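Local coordinates for protein argininosuccinate lyase (Chelativorans sp., PDB 6RXA) that acts as EDDS lyase, a C-N lyase of the aspartase/fumarase superfamily, and probably cleaves argininosuccinate into fumarate and L-arginine, at residues Ser275-Ser280 with Gln285-Met290; Asp7-Gly12 with Gly16-Glu21; Glu258-Ser263 with Met290-Ser295; Gln23-Phe28 with Thr339-Gly344. The protein carries 2 engineered substitutions. All coordinates share one frame; numbering follows the deposited sequence. Where two conformers were deposited one is given.

Interaction 1 (Ser275-Ser280 with Gln285-Met290). Engineered in segment 285-290: Met-290 (natural residue Asp). With FMT (formic acid), chain C; FMT (formic acid), chain B.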
loop_
_atom_site.group_PDB
_atom_site.type_symbol
_atom_site.label_atom_id
_atom_site.label_comp_id
_atom_site.label_asym_id
_atom_site.label_seq_id
_atom_site.Cartn_x
_atom_site.Cartn_y
_atom_site.Cartn_z
ATOM N N SER A 275 -7.201 28.992 18.498
ATOM C CA SER A 275 -6.158 28.147 19.063
ATOM C C SER A 275 -5.897 26.892 18.248
ATOM O O SER A 275 -4.953 26.157 18.559
ATOM C CB SER A 275 -6.519 27.766 20.502
ATOM O OG SER A 275 -7.655 26.917 20.573
ATOM N N PHE A 276 -6.699 26.629 17.217
ATOM C CA PHE A 276 -6.509 25.483 16.336
ATOM C C PHE A 276 -6.211 25.898 14.902
ATOM O O PHE A 276 -6.210 25.042 14.006
ATOM C CB PHE A 276 -7.714 24.538 16.417
ATOM C CG PHE A 276 -7.724 23.726 17.667
ATOM C CD1 PHE A 276 -6.926 22.601 17.772
ATOM C CD2 PHE A 276 -8.463 24.118 18.767
ATOM C CE1 PHE A 276 -6.889 21.870 18.940
ATOM C CE2 PHE A 276 -8.427 23.382 19.934
ATOM C CZ PHE A 276 -7.641 22.263 20.019
ATOM N N ALA A 277 -5.898 27.168 14.671
ATOM C CA ALA A 277 -5.572 27.662 13.349
ATOM C C ALA A 277 -4.235 28.380 13.387
ATOM O O ALA A 277 -3.798 28.874 14.432
ATOM C CB ALA A 277 -6.637 28.649 12.862
ATOM N N GLY A 278 -3.596 28.440 12.223
ATOM C CA GLY A 278 -2.391 29.227 12.054
ATOM C C GLY A 278 -2.572 30.302 11.005
ATOM O O GLY A 278 -3.699 30.605 10.615
ATOM N N THR A 279 -1.481 30.900 10.544
ATOM C CA THR A 279 -1.570 31.886 9.474
ATOM C C THR A 279 -0.392 31.671 8.532
ATOM O O THR A 279 0.323 30.672 8.629
ATOM C CB THR A 279 -1.663 33.308 10.041
ATOM O OG1 THR A 279 -1.997 34.221 8.990
ATOM C CG2 THR A 279 -0.346 33.729 10.695
ATOM N N SER A 280 -0.193 32.626 7.624
ATOM C CA SER A 280 0.862 32.576 6.624
ATOM C C SER A 280 1.933 33.612 6.911
ATOM O O SER A 280 1.639 34.712 7.379
ATOM C CB SER A 280 0.265 32.889 5.246
ATOM O OG SER A 280 1.249 33.219 4.289
ATOM N N GLN A 285 -4.132 37.725 5.426
ATOM C CA GLN A 285 -5.524 37.350 5.595
ATOM C C GLN A 285 -5.715 35.908 6.056
ATOM O O GLN A 285 -6.833 35.554 6.446
ATOM C CB GLN A 285 -6.324 37.580 4.295
ATOM C CG GLN A 285 -6.269 36.469 3.250
ATOM C CD GLN A 285 -5.027 36.472 2.397
ATOM O OE1 GLN A 285 -4.127 37.286 2.571
ATOM N NE2 GLN A 285 -4.962 35.520 1.460
ATOM N N LYS A 286 -4.681 35.066 6.027
ATOM C CA LYS A 286 -4.914 33.640 6.199
ATOM C C LYS A 286 -5.276 33.274 7.640
ATOM O O LYS A 286 -4.590 33.651 8.596
ATOM C CB LYS A 286 -3.706 32.812 5.769
ATOM C CG LYS A 286 -3.509 32.656 4.278
ATOM C CD LYS A 286 -4.731 32.039 3.617
ATOM C CE LYS A 286 -4.349 31.168 2.431
ATOM N NZ LYS A 286 -3.743 29.904 2.879
ATOM N N LYS A 287 -6.340 32.498 7.783
ATOM C CA LYS A 287 -6.618 31.745 9.003
ATOM C C LYS A 287 -6.594 30.290 8.547
ATOM O O LYS A 287 -7.588 29.788 8.011
ATOM C CB LYS A 287 -7.944 32.151 9.623
ATOM C CG LYS A 287 -8.216 31.389 10.910
ATOM C CD LYS A 287 -9.407 31.927 11.666
ATOM C CE LYS A 287 -9.753 31.000 12.819
ATOM N NZ LYS A 287 -10.605 31.668 13.868
ATOM N N ASN A 288 -5.460 29.622 8.727
ATOM C CA ASN A 288 -5.202 28.355 8.047
ATOM C C ASN A 288 -5.574 27.169 8.935
ATOM O O ASN A 288 -5.254 27.154 10.127
ATOM C CB ASN A 288 -3.733 28.234 7.686
ATOM C CG ASN A 288 -3.368 29.037 6.468
ATOM O OD1 ASN A 288 -4.177 29.215 5.559
ATOM N ND2 ASN A 288 -2.133 29.500 6.431
ATOM N N PRO A 289 -6.202 26.149 8.336
ATOM C CA PRO A 289 -6.631 24.958 9.098
ATOM C C PRO A 289 -5.495 23.961 9.298
ATOM O O PRO A 289 -5.565 22.794 8.905
ATOM C CB PRO A 289 -7.765 24.408 8.224
ATOM C CG PRO A 289 -7.317 24.755 6.812
ATOM C CD PRO A 289 -6.672 26.113 6.937
ATOM N N MET A 290 -4.423 24.434 9.926
ATOM C CA MET A 290 -3.224 23.624 10.081
ATOM C C MET A 290 -3.468 22.413 10.970
ATOM O O MET A 290 -2.878 21.349 10.736
ATOM C CB MET A 290 -2.121 24.516 10.644
ATOM C CG MET A 290 -0.775 23.865 10.701
ATOM S SD MET A 290 -0.149 23.351 9.092
ATOM C CE MET A 290 1.581 23.817 9.266
HETATM C C FMT C . -0.135 29.514 3.276
HETATM O O1 FMT C . -1.123 30.110 3.732
HETATM O O2 FMT C . -0.129 28.966 2.159
HETATM C C FMT B . 3.201 30.589 4.004
HETATM O O1 FMT B . 2.824 31.475 3.249
HETATM O O2 FMT B . 2.852 30.579 5.179
#
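Asn-288 O takes one full hydrogen bond and two weaker approaches. Gly-278 N donates to Asn-288 O at 3.0 Å, Met-290 N adds a weak bond, and the CA-H of Ala-277 makes a bent contact with the same oxygen. In return Asn-288 N donates to Gly-278 O over 2.8 Å in a nearly straight bond (172°). These two bonds make a single antiparallel bridge of the hydrogen-bonded kind. The hydroxyl of Thr-279, turned away from its own backbone nitrogen (chi1 -169°), reaches across so that OG1 donates to Lys-286 O at 2.7 Å. The methyl of Ala-277 packs alongside Lys-287, CB to CG 3.7 Å.

Lys-286 starts toward the other segment, then bends at chi2, chi3 and chi4, which folds its ammonium back to Asn-288, with NZ 2.8 Å from Asn-288 OD1. The same NZ donates to a formate O1 at 2.8 Å and to Thr-158 of the second subunit, while Asn-288 ND2 meets that formate oxygen at 2.9 Å. A second formate takes a bond from the hydroxyl of Ser-280. Replacing Lys-286 by a methionine would probably leave the Asn-288 amide freer to turn and the bound anion without the positive charge that bonds it.

Ser-280, Lys-286 and Asn-288 all bind succinate in this protein; Thr-158 of the second subunit and Asn-113 of the third are further hydrogen-bond donors to the formates. The two segments carry the ends of the signature sequence of the aspartase/fumarase superfamily, whose active sites are built from three subunits, and the bridge closes its loop.

Interaction 2 (Asp7-Gly12 with Gly16-Glu21); sequences DATRIG and GAKAPE
Asp-7 and Lys-18 form a salt bridge, Lys-18 NZ 2.8 Å from Asp-7 OD2. The ammonium arrives on the syn side of that oxygen, 26° out of the carboxylate plane. The lysine chain runs nearly straight as far as CE and then bends at chi4 (76°), dropping NZ onto the acid at about a right angle to the aspartate side chain. A water doubles the link, donating to Asp-7 OD2 at 2.7 Å and accepting from Lys-18 N.

Within segment 7-12, hydrogen bonds from Thr-9 hold the other oxygen: its OG1 and its backbone N both donate to Asp-7 OD1, from the same face of the carboxylate. The bond from N closes an Asx turn, within a type I beta turn from Asp-7 to Arg-10. A leucine in place of Asp-7 would probably lose the Asx turn, leaving Thr-9 N and OG1 without their shared acceptor and Lys-18 without its carboxylate.

Arg-10 NE donates to Gly-16 O at 2.8 Å. The oxygen sits at the edge of the guanidinium, near its plane, although NE approaches from above the carbonyl plane. Packing is slighter: Lys-18 N lies over one guanidinium face, and Arg-10 CD meets Lys-18 CG at 4.0 Å.

The guanidinium reaches on to neighbouring loop carbonyls, NH1 to Ala-277 O and NH2 to Thr-15 O and Ala-274 O. Lys-18 also bonds Gln-23 OE1 and makes a cation-pi contact with Tyr-26. Through these two side chains the N-terminal turn is joined to helix 20-31 and to the loop between strand 270-271 and helix 290-301.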
loop_
_atom_site.group_PDB
_atom_site.type_symbol
_atom_site.label_atom_id
_atom_site.label_comp_id
_atom_site.label_asym_id
_atom_site.label_seq_id
_atom_site.Cartn_x
_atom_site.Cartn_y
_atom_site.Cartn_z
ATOM N N ASP A 7 5.983 32.245 20.867
ATOM C CA ASP A 7 5.769 31.359 19.727
ATOM C C ASP A 7 5.705 32.224 18.480
ATOM O O ASP A 7 4.747 32.976 18.291
ATOM C CB ASP A 7 4.472 30.583 19.936
ATOM C CG ASP A 7 4.141 29.641 18.785
ATOM O OD1 ASP A 7 4.772 29.728 17.708
ATOM O OD2 ASP A 7 3.223 28.806 18.968
ATOM N N ALA A 8 6.736 32.138 17.640
ATOM C CA ALA A 8 6.854 33.033 16.498
ATOM C C ALA A 8 5.813 32.775 15.421
ATOM O O ALA A 8 5.673 33.609 14.520
ATOM C CB ALA A 8 8.252 32.907 15.878
ATOM N N THR A 9 5.090 31.656 15.486
ATOM C CA THR A 9 4.024 31.402 14.527
ATOM C C THR A 9 2.726 32.113 14.897
ATOM O O THR A 9 1.813 32.158 14.064
ATOM C CB THR A 9 3.737 29.904 14.363
ATOM O OG1 THR A 9 3.080 29.394 15.536
ATOM C CG2 THR A 9 4.993 29.115 14.074
ATOM N N ARG A 10 2.621 32.672 16.112
ATOM C CA ARG A 10 1.392 33.322 16.571
ATOM C C ARG A 10 1.464 34.820 16.261
ATOM O O ARG A 10 1.715 35.673 17.111
ATOM C CB ARG A 10 1.162 33.054 18.051
ATOM C CG ARG A 10 1.205 31.587 18.424
ATOM C CD ARG A 10 0.296 30.721 17.575
ATOM N NE ARG A 10 -1.114 31.030 17.764
ATOM C CZ ARG A 10 -2.105 30.419 17.125
ATOM N NH1 ARG A 10 -1.843 29.471 16.235
ATOM N NH2 ARG A 10 -3.361 30.772 17.361
ATOM N N ILE A 11 1.277 35.108 14.977
ATOM C CA ILE A 11 1.300 36.460 14.445
ATOM C C ILE A 11 -0.002 36.684 13.692
ATOM O O ILE A 11 -0.673 35.736 13.282
ATOM C CB ILE A 11 2.494 36.681 13.496
ATOM C CG1 ILE A 11 2.430 35.723 12.302
ATOM C CG2 ILE A 11 3.800 36.499 14.251
ATOM C CD1 ILE A 11 3.566 35.914 11.281
ATOM N N GLY A 12 -0.349 37.957 13.500
ATOM C CA GLY A 12 -1.520 38.299 12.704
ATOM C C GLY A 12 -2.776 37.612 13.204
ATOM O O GLY A 12 -3.100 37.659 14.397
ATOM N N GLY A 16 -3.385 34.517 20.200
ATOM C CA GLY A 16 -3.196 33.664 21.348
ATOM C C GLY A 16 -2.179 32.570 21.075
ATOM O O GLY A 16 -1.413 32.600 20.110
ATOM N N ALA A 17 -2.159 31.609 21.988
ATOM C CA ALA A 17 -1.257 30.479 21.892
ATOM C C ALA A 17 -1.917 29.345 21.117
ATOM O O ALA A 17 -3.143 29.248 21.036
ATOM C CB ALA A 17 -0.911 29.949 23.281
ATOM N N LYS A 18 -1.095 28.456 20.572
ATOM C CA LYS A 18 -1.645 27.197 20.086
ATOM C C LYS A 18 -2.321 26.469 21.244
ATOM O O LYS A 18 -1.814 26.450 22.367
ATOM C CB LYS A 18 -0.541 26.281 19.558
ATOM C CG LYS A 18 0.259 26.774 18.366
ATOM C CD LYS A 18 0.961 25.575 17.699
ATOM C CE LYS A 18 2.121 25.962 16.811
ATOM N NZ LYS A 18 3.311 26.336 17.646
ATOM N N ALA A 19 -3.459 25.848 20.966
ATOM C CA ALA A 19 -4.002 24.902 21.914
ATOM C C ALA A 19 -2.961 23.821 22.187
ATOM O O ALA A 19 -2.200 23.445 21.292
ATOM C CB ALA A 19 -5.247 24.234 21.329
ATOM N N PRO A 20 -2.940 23.262 23.396
ATOM C CA PRO A 20 -1.964 22.192 23.664
ATOM C C PRO A 20 -2.118 21.018 22.717
ATOM O O PRO A 20 -1.119 20.441 22.279
ATOM C CB PRO A 20 -2.251 21.795 25.115
ATOM C CG PRO A 20 -2.989 22.955 25.698
ATOM C CD PRO A 20 -3.740 23.610 24.584
ATOM N N GLU A 21 -3.362 20.659 22.369
ATOM C CA GLU A 21 -3.575 19.537 21.467
ATOM C C GLU A 21 -3.036 19.832 20.072
ATOM O O GLU A 21 -2.555 18.924 19.375
ATOM C CB GLU A 21 -5.067 19.219 21.392
ATOM C CG GLU A 21 -5.726 18.920 22.721
ATOM C CD GLU A 21 -6.384 20.133 23.347
ATOM O OE1 GLU A 21 -5.907 21.280 23.149
ATOM O OE2 GLU A 21 -7.391 19.940 24.055
HETATM O O HOH W 1 1.736 28.682 21.180
#

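Interaction 3 (Glu258-Ser263 with Met290-Ser295). Engineered in segment 290-295: Met-290 (natural residue Asp).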
loop_
_atom_site.group_PDB
_atom_site.type_symbol
_atom_site.label_atom_id
_atom_site.label_comp_id
_atom_site.label_asym_id
_atom_site.label_seq_id
_atom_site.Cartn_x
_atom_site.Cartn_y
_atom_site.Cartn_z
ATOM N N GLU A 258 -14.242 17.344 6.258
ATOM C CA GLU A 258 -15.576 17.932 6.325
ATOM C C GLU A 258 -15.520 19.318 6.946
ATOM O O GLU A 258 -16.089 20.278 6.412
ATOM C CB GLU A 258 -16.492 17.044 7.169
ATOM C CG GLU A 258 -17.967 17.396 7.025
ATOM C CD GLU A 258 -18.678 16.516 6.015
ATOM O OE1 GLU A 258 -18.591 15.274 6.163
ATOM O OE2 GLU A 258 -19.332 17.070 5.084
ATOM N N ILE A 259 -14.831 19.430 8.082
ATOM C CA ILE A 259 -14.706 20.703 8.792
ATOM C C ILE A 259 -13.902 21.697 7.962
ATOM O O ILE A 259 -14.199 22.895 7.946
ATOM C CB ILE A 259 -14.105 20.485 10.194
ATOM C CG1 ILE A 259 -15.063 19.656 11.056
ATOM C CG2 ILE A 259 -13.806 21.826 10.843
ATOM C CD1 ILE A 259 -14.490 19.246 12.406
ATOM N N GLN A 260 -12.871 21.226 7.272
ATOM C CA GLN A 260 -12.106 22.111 6.401
ATOM C C GLN A 260 -12.993 22.720 5.316
ATOM O O GLN A 260 -12.858 23.904 4.995
ATOM C CB GLN A 260 -10.926 21.363 5.794
ATOM C CG GLN A 260 -9.885 22.294 5.209
ATOM C CD GLN A 260 -8.646 21.583 4.723
ATOM O OE1 GLN A 260 -8.620 20.350 4.594
ATOM N NE2 GLN A 260 -7.612 22.356 4.404
ATOM N N LEU A 261 -13.905 21.929 4.738
ATOM C CA LEU A 261 -14.816 22.491 3.747
ATOM C C LEU A 261 -15.811 23.451 4.397
ATOM O O LEU A 261 -16.041 24.552 3.884
ATOM C CB LEU A 261 -15.519 21.379 2.958
ATOM C CG LEU A 261 -14.617 20.497 2.099
ATOM C CD1 LEU A 261 -15.467 19.591 1.176
ATOM C CD2 LEU A 261 -13.639 21.322 1.262
ATOM N N TRP A 262 -16.393 23.073 5.539
ATOM C CA TRP A 262 -17.307 23.972 6.237
ATOM C C TRP A 262 -16.678 25.332 6.526
ATOM O O TRP A 262 -17.369 26.363 6.528
ATOM C CB TRP A 262 -17.708 23.384 7.590
ATOM C CG TRP A 262 -18.618 22.209 7.599
ATOM C CD1 TRP A 262 -19.358 21.697 6.567
ATOM C CD2 TRP A 262 -18.892 21.398 8.736
ATOM N NE1 TRP A 262 -20.081 20.602 7.011
ATOM C CE2 TRP A 262 -19.809 20.405 8.341
ATOM C CE3 TRP A 262 -18.460 21.431 10.070
ATOM C CZ2 TRP A 262 -20.287 19.437 9.229
ATOM C CZ3 TRP A 262 -18.924 20.466 10.943
ATOM C CH2 TRP A 262 -19.827 19.480 10.517
ATOM N N SER A 263 -15.372 25.354 6.783
ATOM C CA SER A 263 -14.660 26.558 7.182
ATOM C C SER A 263 -13.905 27.221 6.037
ATOM O O SER A 263 -13.145 28.163 6.285
ATOM C CB SER A 263 -13.743 26.278 8.375
ATOM O OG SER A 263 -12.761 25.284 8.094
ATOM N N MET A 290 -4.423 24.434 9.926
ATOM C CA MET A 290 -3.224 23.624 10.081
ATOM C C MET A 290 -3.468 22.413 10.970
ATOM O O MET A 290 -2.878 21.349 10.736
ATOM C CB MET A 290 -2.121 24.516 10.644
ATOM C CG MET A 290 -0.775 23.865 10.701
ATOM S SD MET A 290 -0.149 23.351 9.092
ATOM C CE MET A 290 1.581 23.817 9.266
ATOM N N SER A 291 -4.332 22.542 11.980
ATOM C CA SER A 291 -4.671 21.406 12.824
ATOM C C SER A 291 -5.321 20.310 12.000
ATOM O O SER A 291 -5.014 19.122 12.167
ATOM C CB SER A 291 -5.609 21.853 13.944
ATOM O OG SER A 291 -6.753 22.528 13.436
ATOM N N LEU A 292 -6.230 20.696 11.101
ATOM C CA LEU A 292 -6.922 19.715 10.270
ATOM C C LEU A 292 -5.968 19.053 9.287
ATOM O O LEU A 292 -5.998 17.827 9.114
ATOM C CB LEU A 292 -8.062 20.414 9.525
ATOM C CG LEU A 292 -9.087 21.191 10.356
ATOM C CD1 LEU A 292 -10.161 21.827 9.466
ATOM C CD2 LEU A 292 -9.694 20.316 11.440
ATOM N N GLU A 293 -5.112 19.841 8.633
ATOM C CA GLU A 293 -4.248 19.269 7.607
ATOM C C GLU A 293 -3.190 18.359 8.209
ATOM O O GLU A 293 -2.891 17.299 7.645
ATOM C CB GLU A 293 -3.643 20.362 6.734
ATOM C CG GLU A 293 -4.711 20.996 5.830
ATOM C CD GLU A 293 -4.156 21.679 4.611
ATOM O OE1 GLU A 293 -4.949 21.885 3.654
ATOM O OE2 GLU A 293 -2.958 22.056 4.622
ATOM N N ARG A 294 -2.605 18.743 9.347
ATOM C CA ARG A 294 -1.633 17.850 9.973
ATOM C C ARG A 294 -2.300 16.611 10.561
ATOM O O ARG A 294 -1.661 15.561 10.668
ATOM C CB ARG A 294 -0.821 18.597 11.029
ATOM C CG ARG A 294 0.197 19.540 10.412
ATOM C CD ARG A 294 0.880 20.365 11.470
ATOM N NE ARG A 294 2.013 21.119 10.940
ATOM C CZ ARG A 294 3.252 20.644 10.841
ATOM N NH1 ARG A 294 3.535 19.404 11.219
ATOM N NH2 ARG A 294 4.212 21.417 10.356
ATOM N N SER A 295 -3.575 16.702 10.951
ATOM C CA SER A 295 -4.287 15.503 11.379
ATOM C C SER A 295 -4.494 14.547 10.207
ATOM O O SER A 295 -4.280 13.333 10.335
ATOM C CB SER A 295 -5.616 15.889 12.043
ATOM O OG SER A 295 -5.391 16.557 13.287
#
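Gln-260 leaves its helix facing Leu-292, and its CB rests against the CD1 methyl of that leucine at 3.8 Å. The same methyl presses on the helix backbone, 3.5 Å from Gln-260 N, and touches the CG2 branch of Ile-259 at 3.9 Å, where the two side chains cross at about a right angle. From CB the glutamine runs extended (chi2 174°), CG carrying the amide past the leucine to the next residue of the facing helix. There CD lies 4.1 Å from Glu-293 CG.

The helices of segments 258-262 and 290-295 run nearly antiparallel, 151° apart with their axes 10.0 Å from each other, as befits neighbours in the long helical bundle at the centre of aspartase/fumarase superfamily subunits.

At the tip, Gln-260 NE2 donates to Glu-293 OE1 over 2.8 Å. The acceptor lies in the amide plane but is met on its anti side, the donor tilted out of the carboxylate plane, and the amide and carboxylate planes stand 78° apart. NE2 has a second acceptor, Gln-159 O of the second subunit, and OE1 takes a weak bond from Arg-160 NH1 of that subunit, while Glu-293 OE2 accepts from the backbone N of Ala-322 of the third subunit.

Interaction 4 (Gln23-Phe28 with Thr339-Gly344); sequences QELYDF and THAMTG. With FMT (formic acid), chain D.
Glu-24 meets His-340 with its carboxylate turned almost upright against the imidazole, the two planes 75° apart. Carboxylate oxygen OE1 of Glu-24 stands at the ring edge, practically in the imidazole plane, and His-340 ND1 donates to it over 2.7 Å in a bond of 167°. On the acid the donor is received at the syn lone pair. Both partners thus use favourable directions, despite the steep angle between their planes. Glu-24 is stretched out beyond CG (chi2 179°), which lets its carboxylate span the distance to the neighbouring helix. This is a His-carboxylate hydrogen bond; holding the proton on ND1 in this way probably biases the imidazole's tautomer and would stabilise a positive charge on the ring.

One residue on, Leu-25 sends its CD1 branch to the CB of Ala-341 at 3.6 Å, the point where the backbones lie nearest. The contact joins two helices more than 300 residues apart in sequence: helix 20-31, near the N terminus, lies against helix 329-348, one of the long helices of the central bundle of the superfamily. Ala-341 also touches Ser-295, and Leu-25 packs on Ala-337 of the same long helix.

Tyr-26 turns to another side of helix 20-31, where its OH donates to O2 of a bound formate at 3.0 Å. This residue binds fumarate in the protein. Its ring makes a cation-pi contact with Arg-294 and an edge-to-face stack with Phe-22. Nearby, Gln-23 NE2 donates to Asp-27 OD1, one turn on, 2.9 Å away.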
loop_
_atom_site.group_PDB
_atom_site.type_symbol
_atom_site.label_atom_id
_atom_site.label_comp_id
_atom_site.label_asym_id
_atom_site.label_seq_id
_atom_site.Cartn_x
_atom_site.Cartn_y
_atom_site.Cartn_z
ATOM N N GLN A 23 -0.449 21.921 19.517
ATOM C CA GLN A 23 0.995 21.850 19.666
ATOM C C GLN A 23 1.497 20.409 19.621
ATOM O O GLN A 23 2.606 20.164 19.140
ATOM C CB GLN A 23 1.399 22.560 20.955
ATOM C CG GLN A 23 2.908 22.605 21.201
ATOM C CD GLN A 23 3.637 23.468 20.187
ATOM O OE1 GLN A 23 3.231 24.595 19.903
ATOM N NE2 GLN A 23 4.703 22.924 19.610
ATOM N N GLU A 24 0.701 19.441 20.092
ATOM C CA GLU A 24 1.135 18.045 20.061
ATOM C C GLU A 24 1.508 17.599 18.649
ATOM O O GLU A 24 2.425 16.788 18.465
ATOM C CB GLU A 24 0.054 17.125 20.637
ATOM C CG GLU A 24 -0.285 17.352 22.108
ATOM C CD GLU A 24 -1.383 16.417 22.613
ATOM O OE1 GLU A 24 -1.366 15.233 22.217
ATOM O OE2 GLU A 24 -2.256 16.878 23.406
ATOM N N LEU A 25 0.801 18.099 17.636
ATOM C CA LEU A 25 1.098 17.731 16.258
ATOM C C LEU A 25 2.484 18.177 15.814
ATOM O O LEU A 25 3.041 17.588 14.879
ATOM C CB LEU A 25 0.043 18.323 15.317
ATOM C CG LEU A 25 -1.323 17.645 15.354
ATOM C CD1 LEU A 25 -2.378 18.546 14.723
ATOM C CD2 LEU A 25 -1.300 16.270 14.681
ATOM N N TYR A 26 3.035 19.205 16.440
ATOM C CA TYR A 26 4.360 19.691 16.092
ATOM C C TYR A 26 5.457 19.009 16.888
ATOM O O TYR A 26 6.628 19.087 16.494
ATOM C CB TYR A 26 4.434 21.199 16.340
ATOM C CG TYR A 26 3.596 22.004 15.383
ATOM C CD1 TYR A 26 2.244 22.181 15.601
ATOM C CD2 TYR A 26 4.159 22.572 14.250
ATOM C CE1 TYR A 26 1.463 22.891 14.715
ATOM C CE2 TYR A 26 3.389 23.302 13.362
ATOM C CZ TYR A 26 2.043 23.456 13.603
ATOM O OH TYR A 26 1.260 24.174 12.729
ATOM N N ASP A 27 5.105 18.357 17.992
ATOM C CA ASP A 27 6.098 17.871 18.942
ATOM C C ASP A 27 6.388 16.377 18.827
ATOM O O ASP A 27 7.477 15.945 19.232
ATOM C CB ASP A 27 5.637 18.146 20.385
ATOM C CG ASP A 27 5.624 19.634 20.753
ATOM O OD1 ASP A 27 6.157 20.457 19.991
ATOM O OD2 ASP A 27 5.063 19.966 21.815
ATOM N N PHE A 28 5.459 15.573 18.296
ATOM C CA PHE A 28 5.597 14.125 18.448
ATOM C C PHE A 28 6.789 13.568 17.672
ATOM O O PHE A 28 7.400 12.584 18.109
ATOM C CB PHE A 28 4.285 13.392 18.086
ATOM C CG PHE A 28 3.961 13.377 16.610
ATOM C CD1 PHE A 28 4.555 12.462 15.754
ATOM C CD2 PHE A 28 3.027 14.266 16.096
ATOM C CE1 PHE A 28 4.255 12.458 14.414
ATOM C CE2 PHE A 28 2.724 14.268 14.754
ATOM C CZ PHE A 28 3.330 13.366 13.918
ATOM N N THR A 339 -5.595 12.526 17.222
ATOM C CA THR A 339 -6.844 12.299 17.948
ATOM C C THR A 339 -7.095 13.396 18.967
ATOM O O THR A 339 -8.219 13.889 19.097
ATOM C CB THR A 339 -6.819 10.925 18.622
ATOM O OG1 THR A 339 -6.632 9.906 17.630
ATOM C CG2 THR A 339 -8.118 10.659 19.345
ATOM N N HIS A 340 -6.060 13.779 19.721
ATOM C CA HIS A 340 -6.185 14.880 20.663
ATOM C C HIS A 340 -6.510 16.184 19.951
ATOM O O HIS A 340 -7.388 16.939 20.382
ATOM C CB HIS A 340 -4.885 15.019 21.448
ATOM C CG HIS A 340 -4.679 13.950 22.469
ATOM N ND1 HIS A 340 -3.455 13.720 23.063
ATOM C CD2 HIS A 340 -5.538 13.065 23.027
ATOM C CE1 HIS A 340 -3.571 12.740 23.942
ATOM N NE2 HIS A 340 -4.826 12.325 23.939
ATOM N N ALA A 341 -5.834 16.458 18.833
ATOM C CA ALA A 341 -6.106 17.689 18.095
ATOM C C ALA A 341 -7.561 17.742 17.644
ATOM O O ALA A 341 -8.233 18.769 17.786
ATOM C CB ALA A 341 -5.162 17.799 16.895
ATOM N N MET A 342 -8.070 16.639 17.085
ATOM C CA MET A 342 -9.446 16.640 16.586
ATOM C C MET A 342 -10.459 16.671 17.728
ATOM O O MET A 342 -11.552 17.231 17.568
ATOM C CB MET A 342 -9.660 15.460 15.640
ATOM C CG MET A 342 -8.926 15.610 14.313
ATOM S SD MET A 342 -9.394 17.118 13.410
ATOM C CE MET A 342 -11.155 16.825 13.204
ATOM N N THR A 343 -10.099 16.120 18.893
ATOM C CA THR A 343 -10.931 16.264 20.086
ATOM C C THR A 343 -11.114 17.737 20.422
ATOM O O THR A 343 -12.238 18.204 20.641
ATOM C CB THR A 343 -10.278 15.519 21.260
ATOM O OG1 THR A 343 -10.173 14.118 20.950
ATOM C CG2 THR A 343 -11.073 15.682 22.570
ATOM N N GLY A 344 -10.012 18.498 20.422
ATOM C CA GLY A 344 -10.097 19.920 20.712
ATOM C C GLY A 344 -10.770 20.719 19.609
ATOM O O GLY A 344 -11.520 21.657 19.883
HETATM C C FMT D . 2.215 27.422 11.703
HETATM O O1 FMT D . 2.500 28.504 11.184
HETATM O O2 FMT D . 2.885 26.404 11.511
#

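Overall arrangement
Interactions 1 and 2, with centres 10 Å apart, are stitched together by Arg-10 NH1 to Ala-277 O (2.7 Å) and by Ala-19 N to Ser-275 O (2.8 Å). Interaction 3 shares the engineered Met-290 with interaction 1, and Ser-291 OG meets Phe-276 O at 2.6 Å between them. Interactions 2 and 4 both use helix 20-31 and are also joined by Lys-18 NZ to Gln-23 OE1, 2.9 Å apart. Tyr-26 of interaction 4 lies beside Met-290 and Arg-294, so that one fumarate-binding position borders interactions 1, 3 and 4, while Lys-286 and Asn-288 of interaction 1 serve the other. Interactions 2 and 3 do not touch, their nearest atoms being about 7 Å apart.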